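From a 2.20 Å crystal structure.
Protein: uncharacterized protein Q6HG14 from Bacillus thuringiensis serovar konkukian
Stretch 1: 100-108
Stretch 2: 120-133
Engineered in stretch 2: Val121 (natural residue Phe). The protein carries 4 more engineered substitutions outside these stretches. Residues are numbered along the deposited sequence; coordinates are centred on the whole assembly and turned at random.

Stretch 1, residues 100-108: LVEWSGTFT
Stretch 2, residues 120-133: LVHGIYSDGLKALQ

An α-helix packs nearly antiparallel along one β-strand through an apolar contact centred on a face-to-face stack of Trp103 and Tyr125. Strand 100-108 is extended throughout (Val101 phi/psi -92/125, Trp103 -122/122, Gly105 -153/154), and helix 120-133 stays near -65/-41, held by i to i-4 backbone hydrogen bonds such as Leu129 N to Tyr125 O, 3.0 Å. The axes approach to 8.9 Å with their N-to-C directions at 160°, so the register descends the helix as the strand ascends: CA-CA distances are 7.8 Å for Val101-Leu129, 6.2 Å for Trp103-Tyr125 and 7.8 Å for Gly105-Val121. Strand alternation points the CA-to-CB bonds of Val101, Trp103 and Phe107 toward the helix and those of Glu102, Ser104 and Thr106 away. Trp103 (chi1 t, -156°; chi2 -25°) lays its five-membered ring on the ring of Tyr125 (chi1 m, -61°; chi2 -14°), centroids 3.7 Å apart and planes at 12°; Trp103 NE1 lies 3.3 Å from Tyr125 CE1. The far edge of the indole meets Gly128, with Trp103 CZ3 4.0 Å from Gly128 CA; a CB there would clash with CZ3. Gly105 likewise leaves room for the phenol: its CA is 3.4 Å from Tyr125 OH, where an ideal CB would clash. Towards the start of the strand, Val101 (t) packs against two leucines, its CG1 3.7 Å from Leu129 CD2 (Leu129 m, t) and its CG2 4.0 Å from Leu132 CD2 (Leu132 t, p). Leu129 CD2 also lies 4.0 Å from Trp103 CE3, joining this patch to the stack. At the other end, engineered Val121 (t) places CG2 over one face of Phe107 (p, 43°; chi2 -87°), 4.1 Å from the ring centroid and 3.9 Å from Phe107 CZ. The two stretches together bury 497 Å².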

# COMPACT_ATOMS: atom_id res chain seq x y z
N LEU B 100 9.44 -16.52 9.91
CA LEU B 100 8.50 -17.53 9.45
C LEU B 100 7.67 -16.80 8.41
O LEU B 100 6.76 -16.04 8.73
CB LEU B 100 7.59 -18.01 10.57
CG LEU B 100 6.66 -19.13 10.09
CD1 LEU B 100 7.50 -20.33 9.67
CD2 LEU B 100 5.70 -19.52 11.19
N VAL B 101 8.00 -17.02 7.15
CA VAL B 101 7.26 -16.37 6.09
C VAL B 101 6.12 -17.28 5.64
O VAL B 101 6.34 -18.44 5.27
CB VAL B 101 8.17 -16.04 4.91
CG1 VAL B 101 7.37 -15.33 3.82
CG2 VAL B 101 9.34 -15.16 5.40
N GLU B 102 4.91 -16.74 5.67
CA GLU B 102 3.72 -17.49 5.31
C GLU B 102 3.06 -16.86 4.09
O GLU B 102 2.83 -15.65 4.04
CB GLU B 102 2.77 -17.48 6.50
CG GLU B 102 1.62 -18.45 6.45
CD GLU B 102 0.90 -18.54 7.78
OE1 GLU B 102 0.19 -17.58 8.15
OE2 GLU B 102 1.05 -19.56 8.48
N TRP B 103 2.77 -17.69 3.09
CA TRP B 103 2.14 -17.23 1.86
C TRP B 103 0.85 -18.04 1.73
O TRP B 103 0.90 -19.27 1.70
CB TRP B 103 3.05 -17.51 0.66
CG TRP B 103 2.79 -16.62 -0.52
CD1 TRP B 103 1.62 -15.98 -0.83
CD2 TRP B 103 3.72 -16.29 -1.56
NE1 TRP B 103 1.77 -15.27 -2.00
CE2 TRP B 103 3.04 -15.45 -2.47
CE3 TRP B 103 5.05 -16.64 -1.82
CZ2 TRP B 103 3.66 -14.94 -3.62
CZ3 TRP B 103 5.67 -16.13 -2.96
CH2 TRP B 103 4.97 -15.28 -3.85
N SER B 104 -0.29 -17.37 1.66
CA SER B 104 -1.55 -18.08 1.55
C SER B 104 -2.50 -17.46 0.54
O SER B 104 -2.38 -16.28 0.19
CB SER B 104 -2.23 -18.13 2.92
OG SER B 104 -2.60 -16.83 3.33
N GLY B 105 -3.46 -18.25 0.08
CA GLY B 105 -4.42 -17.75 -0.89
C GLY B 105 -5.76 -18.44 -0.88
O GLY B 105 -5.88 -19.60 -0.47
N THR B 106 -6.78 -17.70 -1.31
CA THR B 106 -8.14 -18.20 -1.42
C THR B 106 -8.56 -17.90 -2.85
O THR B 106 -8.24 -16.84 -3.39
CB THR B 106 -9.08 -17.49 -0.42
OG1 THR B 106 -9.05 -16.08 -0.66
CG2 THR B 106 -8.62 -17.76 1.00
N PHE B 107 -9.28 -18.83 -3.46
CA PHE B 107 -9.67 -18.66 -4.85
C PHE B 107 -10.72 -19.70 -5.25
O PHE B 107 -10.98 -20.65 -4.51
CB PHE B 107 -8.44 -18.84 -5.73
CG PHE B 107 -7.58 -20.00 -5.30
CD1 PHE B 107 -6.59 -19.83 -4.34
CD2 PHE B 107 -7.81 -21.28 -5.81
CE1 PHE B 107 -5.85 -20.92 -3.86
CE2 PHE B 107 -7.08 -22.37 -5.35
CZ PHE B 107 -6.09 -22.19 -4.37
N THR B 108 -11.30 -19.51 -6.42
CA THR B 108 -12.29 -20.44 -6.94
C THR B 108 -11.69 -21.02 -8.21
O THR B 108 -11.29 -20.28 -9.10
CB THR B 108 -13.62 -19.74 -7.31
OG1 THR B 108 -14.09 -18.97 -6.20
CG2 THR B 108 -14.68 -20.78 -7.66
N LEU B 120 -1.24 -25.92 -8.20
CA LEU B 120 -0.59 -24.88 -9.00
C LEU B 120 -0.25 -23.66 -8.14
O LEU B 120 0.86 -23.14 -8.19
CB LEU B 120 -1.51 -24.45 -10.14
CG LEU B 120 -1.11 -23.16 -10.86
CD1 LEU B 120 0.21 -23.36 -11.61
CD2 LEU B 120 -2.21 -22.74 -11.82
N VAL B 121 -1.21 -23.21 -7.35
CA VAL B 121 -0.99 -22.06 -6.48
C VAL B 121 0.06 -22.38 -5.42
O VAL B 121 0.97 -21.59 -5.19
CB VAL B 121 -2.31 -21.63 -5.81
CG1 VAL B 121 -2.05 -20.50 -4.82
CG2 VAL B 121 -3.30 -21.17 -6.88
N HIS B 122 -0.05 -23.54 -4.79
CA HIS B 122 0.91 -23.93 -3.77
C HIS B 122 2.31 -24.00 -4.39
O HIS B 122 3.29 -23.63 -3.76
CB HIS B 122 0.53 -25.28 -3.16
CG HIS B 122 1.38 -25.68 -1.99
ND1 HIS B 122 2.63 -26.23 -2.14
CD2 HIS B 122 1.16 -25.60 -0.66
CE1 HIS B 122 3.14 -26.48 -0.95
NE2 HIS B 122 2.27 -26.10 -0.03
N GLY B 123 2.38 -24.48 -5.63
CA GLY B 123 3.65 -24.58 -6.32
C GLY B 123 4.27 -23.21 -6.53
O GLY B 123 5.49 -23.04 -6.45
N ILE B 124 3.44 -22.22 -6.82
CA ILE B 124 3.91 -20.87 -7.02
C ILE B 124 4.47 -20.30 -5.72
O ILE B 124 5.55 -19.71 -5.70
CB ILE B 124 2.77 -19.97 -7.54
CG1 ILE B 124 2.33 -20.46 -8.92
CG2 ILE B 124 3.24 -18.51 -7.62
CD1 ILE B 124 1.15 -19.68 -9.49
N TYR B 125 3.74 -20.48 -4.63
CA TYR B 125 4.19 -19.98 -3.34
C TYR B 125 5.47 -20.67 -2.89
O TYR B 125 6.40 -20.02 -2.40
CB TYR B 125 3.12 -20.20 -2.27
CG TYR B 125 1.81 -19.51 -2.51
CD1 TYR B 125 1.69 -18.50 -3.47
CD2 TYR B 125 0.69 -19.83 -1.75
CE1 TYR B 125 0.47 -17.82 -3.66
CE2 TYR B 125 -0.52 -19.17 -1.92
CZ TYR B 125 -0.63 -18.16 -2.88
OH TYR B 125 -1.84 -17.51 -3.02
N SER B 126 5.52 -21.99 -3.06
CA SER B 126 6.68 -22.77 -2.67
C SER B 126 7.94 -22.41 -3.46
O SER B 126 9.04 -22.43 -2.91
CB SER B 126 6.38 -24.26 -2.82
OG SER B 126 7.56 -25.01 -2.63
N ASP B 127 7.79 -22.10 -4.74
CA ASP B 127 8.94 -21.72 -5.56
C ASP B 127 9.44 -20.36 -5.12
O ASP B 127 10.65 -20.13 -5.06
CB ASP B 127 8.56 -21.65 -7.04
CG ASP B 127 8.48 -23.01 -7.69
OD1 ASP B 127 9.05 -23.97 -7.12
OD2 ASP B 127 7.86 -23.11 -8.77
N GLY B 128 8.50 -19.46 -4.83
CA GLY B 128 8.86 -18.13 -4.39
C GLY B 128 9.60 -18.11 -3.07
O GLY B 128 10.56 -17.36 -2.91
N LEU B 129 9.17 -18.92 -2.12
CA LEU B 129 9.82 -18.97 -0.82
C LEU B 129 11.20 -19.61 -0.92
O LEU B 129 12.10 -19.26 -0.16
CB LEU B 129 8.95 -19.72 0.19
CG LEU B 129 7.61 -19.05 0.51
CD1 LEU B 129 6.93 -19.81 1.63
CD2 LEU B 129 7.84 -17.59 0.93
N LYS B 130 11.37 -20.55 -1.84
CA LYS B 130 12.68 -21.17 -2.01
C LYS B 130 13.59 -20.10 -2.61
O LYS B 130 14.78 -20.02 -2.28
CB LYS B 130 12.60 -22.38 -2.95
CG LYS B 130 11.92 -23.59 -2.33
CD LYS B 130 11.86 -24.76 -3.31
CE LYS B 130 11.18 -25.98 -2.69
NZ LYS B 130 10.97 -27.06 -3.69
N ALA B 131 13.02 -19.27 -3.48
CA ALA B 131 13.77 -18.19 -4.11
C ALA B 131 14.14 -17.17 -3.04
O ALA B 131 15.24 -16.62 -3.06
CB ALA B 131 12.92 -17.53 -5.21
N LEU B 132 13.24 -16.93 -2.10
CA LEU B 132 13.51 -15.99 -1.02
C LEU B 132 14.65 -16.52 -0.14
O LEU B 132 15.50 -15.76 0.32
CB LEU B 132 12.25 -15.78 -0.17
CG LEU B 132 12.37 -14.85 1.05
CD1 LEU B 132 12.82 -13.47 0.60
CD2 LEU B 132 11.03 -14.77 1.78
N GLN B 133 14.66 -17.83 0.10
CA GLN B 133 15.70 -18.45 0.92
C GLN B 133 17.03 -18.28 0.21
O GLN B 133 18.04 -17.96 0.82
CB GLN B 133 15.42 -19.95 1.13
CG GLN B 133 16.38 -20.64 2.11
CD GLN B 133 16.12 -20.28 3.58
OE1 GLN B 133 15.64 -21.12 4.36
NE2 GLN B 133 16.42 -19.05 3.95